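Local coordinates for protein L-threonine dehydrogenase (Flavobacterium frigidimaris, PDB 2YY7) that probably catalyses the NAD-dependent oxidation of L-threonine at its 3-hydroxyl, as a homodimeric member of the extended short-chain dehydrogenase/reductase family that binds NAD in a Rossmann domain, at residues Lys4-Gly9 with Ile32-Arg37; Ser97-Leu102 with Glu151-Tyr156; Lys194-Lys199 with Lys258-Phe263; Met216-Asp221 with Lys295-Leu300. All blocks are in the same frame, centred on the assembly; numbering follows the deposited sequence.

How the interactions relate
Interactions 1 and 2 belong to the NAD-binding domain and touch: Ile8 CD1 of the first strand lies 4.2 Å from Val101 CG2 of helix 87-106, though their centres are 18 Å apart. Interaction 1 holds the adenosine ribose of NAD directly, whereas Leu98 of interaction 2 stays about 9 Å from the cofactor, side chain to nearest atom. Interaction 4, its Asp218 side chain about 12 Å from NAD, lies on the other side of the chain's centre from interaction 2. Interactions 3 and 4 alternate along the sequence, their nearest atoms about 7 Å apart; interaction 3 is remote from the cofactor, 36 Å from interaction 1 between centres.

Interaction 1 of 4, residues Lys4-Gly9 with Ile32-Arg37; sequences KILIIG and IASDIR. With NAD (nicotinamide-adenine-dinucleotide), chain E.
The first beta-alpha-beta unit of the Rossmann fold supplies this contact: strand 5-8 runs parallel to strand 31-35, the short axes 4.8 Å apart and inclined by 22°. Ile32 N donates to Ile5 O and Ile7 N to Ile32 O, both nearly straight. Ile7 O then receives two donors. Ser34 N approaches almost along its C=O axis, while Ser34 OG, 2.8 Å from Ile7 O, comes from above the carbonyl plane; chi1 of 65° sets this hydroxyl between its own backbone N and carbonyl carbon and turns it back to the neighbouring strand. On the same face Leu6 CD1 fits between Ile32 CB and Ser34 OG. Gly9 N closes the ladder on Ser34 O at 2.7 Å. Helix 13-26 completes the crossover, covering Ile5 and Ile7 with Leu22. At the C-terminal ends of both strands the adenosine ribose is held, as expected for this fold. Asp35 OD1 accepts from NAD O2B and Asp35 OD2 from NAD O3B, each pair 2.7 Å apart, so the carboxylate spans the diol. An Asx turn, with Arg37 N donating to the anti lone pair of Asp35 OD1, and a bond from Cys11 N to Asp35 OD2 fix the rotation of the carboxylate. An alanine in place of Asp35 would remove both ribose acceptors and would probably weaken NAD binding and loosen the turn leading to Arg37. Arg37 NE reaches NAD O2B and Arg37 NH2 reaches NAD O3B at 2.8 Å. Gly9 CA packs 3.2 Å from Asp35 OD2; a CB here would point away from strand 31-35 and run into NAD O4B.

Interaction 2 of 4, residues Ser97-Leu102 with Glu151-Tyr156; sequences SLFHVL and ERWCEY
Helices 87-106 and 142-161 lie side by side on the Rossmann sheet, their short axes 10.9 Å apart and only 10° from parallel. At that spacing the backbones stay well separated, and side chains bridge the gap. The main bump is the Phe99 ring. With CG anti to the carbonyl carbon (chi1 -77°), its tip swings to the neighbouring helix and drives edge-first onto one face of Trp153. The stack is T-shaped: the Phe99 ring and the five-membered ring of Trp153 have centroids 4.7 Å apart and planes at 75°. Phe99 CE1 sits over the middle of the five-membered ring, 3.7 Å from Trp153 CD2, while Phe99 CZ leans to Trp153 NE1, 3.5 Å away. Nearer the sheet, Leu98 and Leu102 project at the hollow beside Trp153 and Cys154. Leu98 CD1 meets Cys154 SG at 4.1 Å. One turn on, Leu102 CD1 lies against the backbone, 4.1 Å from Trp153 O and close to Trp153 CB, and Leu102 CD2 flanks the same sulfur more loosely. Trp115 of strand 112-118 supports both Leu98 and Cys154 from below. Away from the sheet, Trp91 of the second subunit stacks edge-to-face with both Phe99 and Trp153, making the aromatic pair part of the dimer interface. Arg152 forms a salt bridge to Glu155 on its own helix and a hydrogen bond to Pro139 O of that subunit. Between the two helix segments no hydrogen bond forms, so their association depends on apolar and aromatic surfaces, and the indole face probably adds a weak electrostatic attraction for the ring hydrogens of Phe99.

Interaction 3 of 4, residues Lys194-Lys199 with Lys258-Phe263; sequences KAIADK and KHIPEF
Ala195 CB rests over one face of the Phe263 ring, 3.9 Å from the ring centroid and 28° off its normal, which makes this a CH-pi contact. The methyl sits closest to one side of the ring, at 3.5 Å from Phe263 CE1. The same Ala195 CB also meets Ile260 CD1, and that terminal methyl reaches on to Ile196 CG1, the two isoleucine chains crossing at about a right angle. Lys199 covers the outer side with its aliphatic part: its CD is packed tightly on Ile260 CG2, 3.5 Å away, and Lys199 CG crowds Glu262 CG still closer, at 3.2 Å. The chain can fold over in this way because it bends at chi2 and chi3, which brings Lys199 NZ back to Ile196 O, 2.9 Å away and above that carbonyl plane. Lys199 is the residue at which helix 187-197 gives way to strand 200-203, and its positive phi (70°) turns the backbone there. Facing it, a type I turn from Ile260 to Phe263 leads into strand 264-267, the parallel partner of 200-203, so the contact stands at the start of this two-stranded sheet. Phe263 CA donates a CA-H...O contact to Lys199 O at 3.4 Å, and a water links Lys199 O with Glu262 O. An alanine in place of Lys199 would remove the cover over Ile260 CG2 and the bond to Ile196 O, and would probably leave the helix end less firmly fixed. Further out, Ile256 of helix 249-257 backs both Ala195 and Phe263, Tyr201 flanks Phe263, and Leu311 of helix 300-311 touches Ile196.

Interaction 4 of 4, residues Met216-Asp221 with Lys295-Leu300; sequences MDDAID and KHTFDL
Hydrogen bonds centre on a single carboxylate. Asp218, with CG anti to the carbonyl carbon, points from the first turn of helix 216-228 at the backbone of residues 297-298. Its OD1 takes Phe298 N at 3.0 Å on the syn lone pair, with 161° at the hydrogen. Asp218 OD2 has two donors from one residue: Thr297 OG1, 2.9 Å away on the syn lone pair, and Thr297 N, 3.0 Å away and above the carboxylate plane. A further bond from Thr297 N to Asp218 OD1 is weak. Chi1 of Thr297 (65°) places OG1 between the backbone N and carbonyl carbon, so the hydroxyl and amide face the same oxygen. With donors on both oxygens, rotation of the carboxylate is restrained and its charged form is probably favoured.

Water adds a second layer. One molecule donates to Asp218 OD1, at 2.5 Å, and to Phe298 O, tying the carboxylate to the carbonyl of the residue whose amide it already binds. Another accepts from Lys295 NZ, 3.0 Å away, and lies near Asp218 OD2.

Apolar and ring contacts come from Phe298. Asp217 CB packs 3.7 Å from Phe298 CE1, the Asp217 carboxylate turned 86° from the ring plane, while Asp218 OD1 lies at the ring edge, 3.7 Å from Phe298 CD1.

Asp299 N-caps helix 300-311, and Tyr215, at the end of strand 211-215, stacks edge-to-face with Phe298. The contact thus joins the start of helix 216-228 to the loop between helices 286-292 and 300-311, while Met216 packs on Leu173 of strand 164-174 and on Ile14 of helix 13-26.

Interaction 1 of 4, residues Lys4-Gly9 with Ile32-Arg37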
# COMPACT_ATOMS: atom_id res chain seq x y z
N LYS A 4 20.22 -4.00 23.51
CA LYS A 4 19.55 -3.09 24.41
C LYS A 4 18.23 -2.86 23.68
O LYS A 4 18.19 -2.20 22.64
CB LYS A 4 20.33 -1.79 24.56
CG LYS A 4 19.81 -0.90 25.66
CD LYS A 4 19.83 -1.62 27.00
CE LYS A 4 19.33 -0.72 28.11
NZ LYS A 4 20.19 0.50 28.24
N ILE A 5 17.15 -3.41 24.23
CA ILE A 5 15.84 -3.35 23.61
C ILE A 5 14.85 -2.29 24.07
O ILE A 5 14.72 -2.01 25.26
CB ILE A 5 15.15 -4.73 23.75
CG1 ILE A 5 16.06 -5.83 23.18
CG2 ILE A 5 13.80 -4.72 23.03
CD1 ILE A 5 15.66 -7.24 23.56
N LEU A 6 14.15 -1.70 23.10
CA LEU A 6 13.12 -0.71 23.38
C LEU A 6 11.83 -1.23 22.77
O LEU A 6 11.73 -1.41 21.56
CB LEU A 6 13.47 0.64 22.77
CG LEU A 6 12.35 1.69 22.88
CD1 LEU A 6 12.03 1.97 24.35
CD2 LEU A 6 12.77 2.97 22.16
N ILE A 7 10.84 -1.50 23.62
CA ILE A 7 9.55 -1.97 23.15
C ILE A 7 8.57 -0.80 23.21
O ILE A 7 8.28 -0.27 24.28
CB ILE A 7 9.02 -3.12 24.03
CG1 ILE A 7 9.96 -4.32 23.94
CG2 ILE A 7 7.62 -3.51 23.58
CD1 ILE A 7 9.64 -5.42 24.93
N ILE A 8 8.09 -0.39 22.05
CA ILE A 8 7.15 0.72 21.95
C ILE A 8 5.75 0.11 21.91
O ILE A 8 5.45 -0.71 21.03
CB ILE A 8 7.42 1.55 20.68
CG1 ILE A 8 8.87 2.04 20.70
CG2 ILE A 8 6.47 2.75 20.61
CD1 ILE A 8 9.27 2.85 19.47
N GLY A 9 4.90 0.51 22.86
CA GLY A 9 3.56 -0.03 22.95
C GLY A 9 3.63 -1.29 23.80
O GLY A 9 2.94 -2.27 23.53
N ILE A 32 13.71 -2.04 27.75
CA ILE A 32 13.01 -0.83 28.17
C ILE A 32 11.59 -0.86 27.61
O ILE A 32 11.39 -0.98 26.41
CB ILE A 32 13.70 0.44 27.64
CG1 ILE A 32 15.21 0.39 27.93
CG2 ILE A 32 13.07 1.68 28.26
CD1 ILE A 32 15.58 0.33 29.39
N ALA A 33 10.60 -0.76 28.50
CA ALA A 33 9.20 -0.76 28.08
C ALA A 33 8.73 0.69 27.94
O ALA A 33 9.03 1.52 28.79
CB ALA A 33 8.34 -1.49 29.11
N SER A 34 8.02 0.98 26.86
CA SER A 34 7.52 2.34 26.63
C SER A 34 6.12 2.27 26.05
O SER A 34 5.78 1.34 25.32
CB SER A 34 8.44 3.11 25.68
OG SER A 34 8.46 2.55 24.38
N ASP A 35 5.30 3.26 26.39
CA ASP A 35 3.92 3.31 25.93
C ASP A 35 3.40 4.71 26.20
O ASP A 35 3.98 5.45 27.00
CB ASP A 35 3.11 2.27 26.71
CG ASP A 35 1.82 1.90 26.01
OD1 ASP A 35 0.88 2.72 26.03
OD2 ASP A 35 1.76 0.79 25.44
N ILE A 36 2.31 5.09 25.55
CA ILE A 36 1.76 6.42 25.77
C ILE A 36 0.90 6.39 27.03
O ILE A 36 0.66 7.43 27.65
CB ILE A 36 0.93 6.91 24.55
CG1 ILE A 36 0.59 8.39 24.73
CG2 ILE A 36 -0.35 6.09 24.41
CD1 ILE A 36 0.21 9.10 23.46
N ARG A 37 0.47 5.20 27.42
CA ARG A 37 -0.32 5.00 28.63
C ARG A 37 0.59 4.44 29.71
O ARG A 37 1.36 3.52 29.46
CB ARG A 37 -1.46 4.00 28.39
CG ARG A 37 -2.52 4.45 27.41
CD ARG A 37 -3.58 3.37 27.28
NE ARG A 37 -2.99 2.10 26.85
CZ ARG A 37 -3.57 0.92 26.99
NH1 ARG A 37 -4.76 0.82 27.55
NH2 ARG A 37 -2.95 -0.18 26.56
PA NAD E . -2.81 -3.31 21.66
O1A NAD E . -3.24 -4.30 22.69
O2A NAD E . -3.87 -2.41 21.16
O5B NAD E . -1.51 -2.54 22.14
C5B NAD E . -1.12 -1.33 21.55
C4B NAD E . -0.32 -0.52 22.54
O4B NAD E . 0.22 0.60 21.85
C3B NAD E . -1.20 -0.01 23.71
O3B NAD E . -0.62 -0.35 24.98
C2B NAD E . -1.29 1.50 23.43
O2B NAD E . -1.40 2.26 24.62
C1B NAD E . 0.02 1.75 22.67
N9A NAD E . 0.01 3.00 21.91
C8A NAD E . -1.05 3.49 21.14
N7A NAD E . -0.68 4.67 20.62
C5A NAD E . 0.58 4.92 21.04
C6A NAD E . 1.42 6.00 20.83
N6A NAD E . 0.99 7.06 20.18
N1A NAD E . 2.66 6.01 21.41
C2A NAD E . 3.09 4.95 22.19
N3A NAD E . 2.26 3.87 22.43
C4A NAD E . 1.02 3.88 21.85
O3 NAD E . -2.29 -4.10 20.36
PN NAD E . -1.54 -5.54 20.26
O1N NAD E . -0.48 -5.70 21.30
O2N NAD E . -2.62 -6.54 20.04
O5D NAD E . -0.80 -5.38 18.82
C5D NAD E . 0.56 -4.91 18.75
C4D NAD E . 1.01 -4.96 17.26
O4D NAD E . 0.78 -6.25 16.73
C3D NAD E . 0.24 -4.01 16.35
O3D NAD E . 1.11 -3.54 15.33
C2D NAD E . -0.79 -4.90 15.69
O2D NAD E . -1.23 -4.29 14.51
C1D NAD E . -0.01 -6.20 15.52
N1N NAD E . -0.94 -7.35 15.38
C2N NAD E . -1.69 -7.75 16.47
C3N NAD E . -2.57 -8.82 16.34
C7N NAD E . -3.31 -9.36 17.53
O7N NAD E . -4.20 -10.38 17.26
N7N NAD E . -3.14 -8.86 18.77
C4N NAD E . -2.71 -9.47 15.09
C5N NAD E . -1.92 -9.06 14.01
C6N NAD E . -1.06 -7.99 14.15

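Interaction 2 of 4, residues Ser97-Leu102 with Glu151-Tyr156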
# COMPACT_ATOMS: atom_id res chain seq x y z
N SER A 97 4.65 6.23 12.82
CA SER A 97 5.45 5.64 13.88
C SER A 97 6.48 4.72 13.22
O SER A 97 7.63 4.63 13.66
CB SER A 97 4.57 4.84 14.84
OG SER A 97 3.94 3.75 14.18
N LEU A 98 6.07 4.04 12.15
CA LEU A 98 6.97 3.14 11.43
C LEU A 98 8.06 3.94 10.72
O LEU A 98 9.23 3.53 10.71
CB LEU A 98 6.20 2.30 10.41
CG LEU A 98 7.04 1.36 9.53
CD1 LEU A 98 7.82 0.36 10.38
CD2 LEU A 98 6.11 0.63 8.56
N PHE A 99 7.68 5.06 10.12
CA PHE A 99 8.67 5.89 9.42
C PHE A 99 9.74 6.40 10.40
O PHE A 99 10.92 6.43 10.06
CB PHE A 99 8.00 7.09 8.73
CG PHE A 99 7.29 6.74 7.45
CD1 PHE A 99 7.96 6.05 6.43
CD2 PHE A 99 5.96 7.10 7.25
CE1 PHE A 99 7.31 5.73 5.24
CE2 PHE A 99 5.30 6.78 6.06
CZ PHE A 99 5.98 6.09 5.05
N HIS A 100 9.32 6.79 11.60
CA HIS A 100 10.27 7.26 12.61
C HIS A 100 11.29 6.19 12.97
O HIS A 100 12.49 6.45 13.00
CB HIS A 100 9.56 7.70 13.88
CG HIS A 100 8.63 8.85 13.69
ND1 HIS A 100 8.78 9.76 12.65
CD2 HIS A 100 7.56 9.28 14.41
CE1 HIS A 100 7.84 10.68 12.75
NE2 HIS A 100 7.09 10.42 13.81
N VAL A 101 10.80 4.99 13.26
CA VAL A 101 11.69 3.88 13.62
C VAL A 101 12.58 3.47 12.44
O VAL A 101 13.76 3.18 12.63
CB VAL A 101 10.89 2.65 14.12
CG1 VAL A 101 11.83 1.48 14.38
CG2 VAL A 101 10.15 3.01 15.40
N LEU A 102 12.02 3.46 11.24
CA LEU A 102 12.79 3.09 10.06
C LEU A 102 13.88 4.13 9.81
O LEU A 102 15.01 3.79 9.44
CB LEU A 102 11.89 2.97 8.82
CG LEU A 102 10.97 1.74 8.72
CD1 LEU A 102 10.12 1.85 7.45
CD2 LEU A 102 11.80 0.46 8.68
N GLU A 151 4.63 -2.86 5.01
CA GLU A 151 5.46 -3.92 4.46
C GLU A 151 6.29 -3.42 3.28
O GLU A 151 7.49 -3.68 3.20
CB GLU A 151 4.60 -5.10 3.98
CG GLU A 151 3.90 -5.87 5.08
CD GLU A 151 3.26 -7.16 4.58
OE1 GLU A 151 2.53 -7.80 5.36
OE2 GLU A 151 3.50 -7.53 3.41
N ARG A 152 5.64 -2.70 2.37
CA ARG A 152 6.32 -2.16 1.20
C ARG A 152 7.49 -1.26 1.62
O ARG A 152 8.58 -1.33 1.04
CB ARG A 152 5.35 -1.37 0.32
CG ARG A 152 4.18 -2.17 -0.28
CD ARG A 152 4.64 -3.15 -1.37
NE ARG A 152 5.08 -4.42 -0.81
CZ ARG A 152 6.27 -4.96 -1.00
NH1 ARG A 152 7.17 -4.34 -1.76
NH2 ARG A 152 6.57 -6.13 -0.45
N TRP A 153 7.26 -0.41 2.61
CA TRP A 153 8.30 0.49 3.08
C TRP A 153 9.42 -0.23 3.83
O TRP A 153 10.58 0.15 3.72
CB TRP A 153 7.70 1.61 3.94
CG TRP A 153 7.13 2.73 3.12
CD1 TRP A 153 5.80 3.08 3.00
CD2 TRP A 153 7.85 3.64 2.29
NE1 TRP A 153 5.67 4.16 2.15
CE2 TRP A 153 6.91 4.52 1.70
CE3 TRP A 153 9.21 3.81 1.99
CZ2 TRP A 153 7.29 5.55 0.82
CZ3 TRP A 153 9.59 4.83 1.11
CH2 TRP A 153 8.62 5.69 0.54
N CYS A 154 9.08 -1.28 4.58
CA CYS A 154 10.12 -2.03 5.29
C CYS A 154 11.07 -2.64 4.27
O CYS A 154 12.29 -2.59 4.43
CB CYS A 154 9.50 -3.16 6.13
SG CYS A 154 8.71 -2.60 7.64
N GLU A 155 10.50 -3.21 3.22
CA GLU A 155 11.30 -3.83 2.17
C GLU A 155 12.14 -2.77 1.45
O GLU A 155 13.30 -3.00 1.12
CB GLU A 155 10.38 -4.52 1.16
CG GLU A 155 11.10 -5.41 0.17
CD GLU A 155 10.15 -6.10 -0.78
OE1 GLU A 155 9.55 -5.40 -1.63
OE2 GLU A 155 9.98 -7.33 -0.67
N TYR A 156 11.54 -1.60 1.23
CA TYR A 156 12.25 -0.51 0.56
C TYR A 156 13.46 -0.11 1.41
O TYR A 156 14.58 -0.06 0.90
CB TYR A 156 11.34 0.70 0.39
CG TYR A 156 11.96 1.79 -0.47
CD1 TYR A 156 11.85 1.75 -1.86
CD2 TYR A 156 12.68 2.83 0.11
CE1 TYR A 156 12.45 2.72 -2.66
CE2 TYR A 156 13.29 3.81 -0.69
CZ TYR A 156 13.17 3.75 -2.07
OH TYR A 156 13.75 4.70 -2.87

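Interaction 3 of 4, residues Lys194-Lys199 with Lys258-Phe263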
# COMPACT_ATOMS: atom_id res chain seq x y z
N LYS A 194 -16.11 -14.78 29.11
CA LYS A 194 -17.55 -14.90 29.28
C LYS A 194 -17.97 -16.34 29.60
O LYS A 194 -18.93 -16.56 30.34
CB LYS A 194 -18.29 -14.43 28.03
CG LYS A 194 -18.04 -12.98 27.65
CD LYS A 194 -18.45 -12.03 28.75
CE LYS A 194 -18.18 -10.59 28.34
NZ LYS A 194 -18.39 -9.63 29.45
N ALA A 195 -17.25 -17.31 29.05
CA ALA A 195 -17.55 -18.71 29.32
C ALA A 195 -17.31 -19.00 30.80
O ALA A 195 -18.12 -19.65 31.46
CB ALA A 195 -16.66 -19.62 28.47
N ILE A 196 -16.20 -18.49 31.30
CA ILE A 196 -15.81 -18.69 32.69
C ILE A 196 -16.63 -17.83 33.67
O ILE A 196 -17.03 -18.29 34.74
CB ILE A 196 -14.30 -18.38 32.87
CG1 ILE A 196 -13.48 -19.37 32.03
CG2 ILE A 196 -13.91 -18.48 34.33
CD1 ILE A 196 -12.00 -19.09 32.01
N ALA A 197 -16.89 -16.58 33.28
CA ALA A 197 -17.64 -15.68 34.14
C ALA A 197 -19.15 -15.88 34.11
O ALA A 197 -19.79 -15.97 35.16
CB ALA A 197 -17.31 -14.23 33.77
N ASP A 198 -19.73 -15.95 32.91
CA ASP A 198 -21.17 -16.11 32.77
C ASP A 198 -21.64 -17.48 32.30
O ASP A 198 -22.82 -17.79 32.37
CB ASP A 198 -21.72 -15.05 31.81
CG ASP A 198 -21.14 -13.67 32.05
OD1 ASP A 198 -21.03 -13.27 33.23
OD2 ASP A 198 -20.79 -12.99 31.06
N LYS A 199 -20.71 -18.29 31.80
CA LYS A 199 -21.06 -19.62 31.32
C LYS A 199 -21.87 -19.52 30.03
O LYS A 199 -22.57 -20.46 29.65
CB LYS A 199 -21.87 -20.37 32.38
CG LYS A 199 -21.24 -21.68 32.81
CD LYS A 199 -19.87 -21.46 33.45
CE LYS A 199 -19.98 -20.71 34.77
NZ LYS A 199 -18.66 -20.62 35.46
N LYS A 258 -15.84 -28.84 26.55
CA LYS A 258 -15.24 -30.03 27.13
C LYS A 258 -14.78 -29.71 28.55
O LYS A 258 -14.65 -30.60 29.39
CB LYS A 258 -14.05 -30.50 26.30
CG LYS A 258 -14.41 -30.96 24.90
CD LYS A 258 -13.18 -31.44 24.14
CE LYS A 258 -13.51 -31.77 22.70
NZ LYS A 258 -12.32 -32.25 21.95
N HIS A 259 -14.52 -28.43 28.81
CA HIS A 259 -14.08 -27.97 30.12
C HIS A 259 -15.24 -27.37 30.92
O HIS A 259 -15.25 -27.42 32.15
CB HIS A 259 -12.97 -26.93 29.99
CG HIS A 259 -11.72 -27.46 29.35
ND1 HIS A 259 -11.59 -27.63 27.99
CD2 HIS A 259 -10.54 -27.85 29.89
CE1 HIS A 259 -10.39 -28.11 27.72
NE2 HIS A 259 -9.73 -28.26 28.85
N ILE A 260 -16.19 -26.77 30.21
CA ILE A 260 -17.36 -26.15 30.82
C ILE A 260 -18.57 -26.68 30.05
O ILE A 260 -19.05 -26.05 29.10
CB ILE A 260 -17.30 -24.61 30.72
CG1 ILE A 260 -15.94 -24.11 31.22
CG2 ILE A 260 -18.41 -23.99 31.54
CD1 ILE A 260 -15.71 -22.63 31.01
N PRO A 261 -19.07 -27.87 30.43
CA PRO A 261 -20.22 -28.54 29.80
C PRO A 261 -21.50 -27.73 29.65
O PRO A 261 -22.27 -27.95 28.72
CB PRO A 261 -20.42 -29.77 30.67
CG PRO A 261 -19.04 -30.06 31.19
CD PRO A 261 -18.56 -28.67 31.55
N GLU A 262 -21.73 -26.79 30.57
CA GLU A 262 -22.94 -25.98 30.54
C GLU A 262 -22.80 -24.72 29.68
O GLU A 262 -23.77 -23.99 29.50
CB GLU A 262 -23.34 -25.58 31.97
CG GLU A 262 -22.33 -24.70 32.69
CD GLU A 262 -21.22 -25.49 33.38
OE1 GLU A 262 -20.67 -26.43 32.78
OE2 GLU A 262 -20.88 -25.14 34.54
N PHE A 263 -21.60 -24.48 29.16
CA PHE A 263 -21.37 -23.30 28.33
C PHE A 263 -22.25 -23.27 27.09
O PHE A 263 -22.36 -24.26 26.38
CB PHE A 263 -19.91 -23.24 27.89
CG PHE A 263 -19.61 -22.11 26.94
CD1 PHE A 263 -19.82 -20.79 27.31
CD2 PHE A 263 -19.10 -22.37 25.67
CE1 PHE A 263 -19.54 -19.74 26.44
CE2 PHE A 263 -18.81 -21.33 24.79
CZ PHE A 263 -19.03 -20.01 25.17
O HOH W 1 -25.02 -21.63 29.43

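Interaction 4 of 4, residues Met216-Asp221 with Lys295-Leu300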
# COMPACT_ATOMS: atom_id res chain seq x y z
N MET A 216 -0.81 -16.71 22.08
CA MET A 216 0.24 -15.71 22.33
C MET A 216 1.65 -16.28 22.57
O MET A 216 2.63 -15.71 22.10
CB MET A 216 -0.16 -14.80 23.50
CG MET A 216 0.75 -13.58 23.70
SD MET A 216 0.72 -12.42 22.30
CE MET A 216 -0.89 -11.64 22.54
N ASP A 217 1.75 -17.38 23.31
CA ASP A 217 3.07 -17.98 23.56
C ASP A 217 3.81 -18.24 22.25
O ASP A 217 5.02 -18.06 22.16
CB ASP A 217 2.94 -19.30 24.33
CG ASP A 217 2.47 -19.11 25.75
OD1 ASP A 217 2.57 -20.07 26.54
OD2 ASP A 217 1.98 -18.01 26.09
N ASP A 218 3.06 -18.69 21.25
CA ASP A 218 3.64 -18.98 19.94
C ASP A 218 4.02 -17.68 19.24
O ASP A 218 5.11 -17.57 18.67
CB ASP A 218 2.62 -19.76 19.10
CG ASP A 218 2.62 -21.24 19.42
OD1 ASP A 218 1.57 -21.89 19.25
OD2 ASP A 218 3.67 -21.76 19.84
N ALA A 219 3.12 -16.70 19.29
CA ALA A 219 3.38 -15.42 18.66
C ALA A 219 4.66 -14.81 19.22
O ALA A 219 5.47 -14.26 18.48
CB ALA A 219 2.20 -14.48 18.87
N ILE A 220 4.84 -14.91 20.54
CA ILE A 220 6.03 -14.37 21.19
C ILE A 220 7.30 -15.12 20.77
O ILE A 220 8.34 -14.51 20.50
CB ILE A 220 5.90 -14.43 22.73
CG1 ILE A 220 4.69 -13.60 23.17
CG2 ILE A 220 7.18 -13.93 23.39
CD1 ILE A 220 4.75 -12.14 22.75
N ASP A 221 7.23 -16.45 20.74
CA ASP A 221 8.39 -17.24 20.33
C ASP A 221 8.79 -16.87 18.90
O ASP A 221 9.97 -16.73 18.59
CB ASP A 221 8.06 -18.73 20.43
CG ASP A 221 8.06 -19.24 21.86
OD1 ASP A 221 7.57 -20.36 22.10
OD2 ASP A 221 8.57 -18.52 22.75
N LYS A 295 8.15 -22.87 14.01
CA LYS A 295 7.34 -24.02 14.36
C LYS A 295 6.43 -23.66 15.54
O LYS A 295 6.90 -23.20 16.57
CB LYS A 295 8.22 -25.23 14.72
CG LYS A 295 9.56 -24.91 15.41
CD LYS A 295 9.40 -24.27 16.79
CE LYS A 295 9.74 -22.78 16.76
NZ LYS A 295 9.59 -22.14 18.10
N HIS A 296 5.12 -23.85 15.37
CA HIS A 296 4.17 -23.54 16.43
C HIS A 296 4.05 -24.72 17.38
O HIS A 296 4.32 -25.86 17.00
CB HIS A 296 2.80 -23.18 15.84
CG HIS A 296 2.10 -24.33 15.17
ND1 HIS A 296 1.12 -25.07 15.79
CD2 HIS A 296 2.24 -24.84 13.93
CE1 HIS A 296 0.68 -25.99 14.95
NE2 HIS A 296 1.34 -25.87 13.81
N THR A 297 3.65 -24.46 18.62
CA THR A 297 3.52 -25.53 19.61
C THR A 297 2.09 -25.79 20.07
O THR A 297 1.74 -26.92 20.40
CB THR A 297 4.39 -25.24 20.84
OG1 THR A 297 3.90 -24.07 21.50
CG2 THR A 297 5.84 -24.98 20.43
N PHE A 298 1.25 -24.75 20.08
CA PHE A 298 -0.13 -24.91 20.53
C PHE A 298 -1.18 -25.09 19.44
O PHE A 298 -1.15 -24.39 18.42
CB PHE A 298 -0.56 -23.72 21.39
CG PHE A 298 0.17 -23.60 22.70
CD1 PHE A 298 1.42 -23.01 22.77
CD2 PHE A 298 -0.41 -24.08 23.87
CE1 PHE A 298 2.10 -22.90 23.99
CE2 PHE A 298 0.26 -23.98 25.09
CZ PHE A 298 1.51 -23.39 25.15
N ASP A 299 -2.10 -26.02 19.65
CA ASP A 299 -3.20 -26.22 18.72
C ASP A 299 -4.44 -25.82 19.52
O ASP A 299 -4.32 -25.42 20.68
CB ASP A 299 -3.29 -27.67 18.23
CG ASP A 299 -3.44 -28.68 19.36
OD1 ASP A 299 -3.45 -29.89 19.05
OD2 ASP A 299 -3.54 -28.28 20.53
N LEU A 300 -5.63 -25.91 18.92
CA LEU A 300 -6.85 -25.53 19.62
C LEU A 300 -7.02 -26.16 21.01
O LEU A 300 -7.34 -25.47 21.98
CB LEU A 300 -8.07 -25.83 18.76
CG LEU A 300 -9.42 -25.48 19.39
CD1 LEU A 300 -9.41 -24.02 19.86
CD2 LEU A 300 -10.54 -25.72 18.39
O HOH W 2 -0.80 -21.43 18.62
O HOH W 3 6.77 -22.00 19.18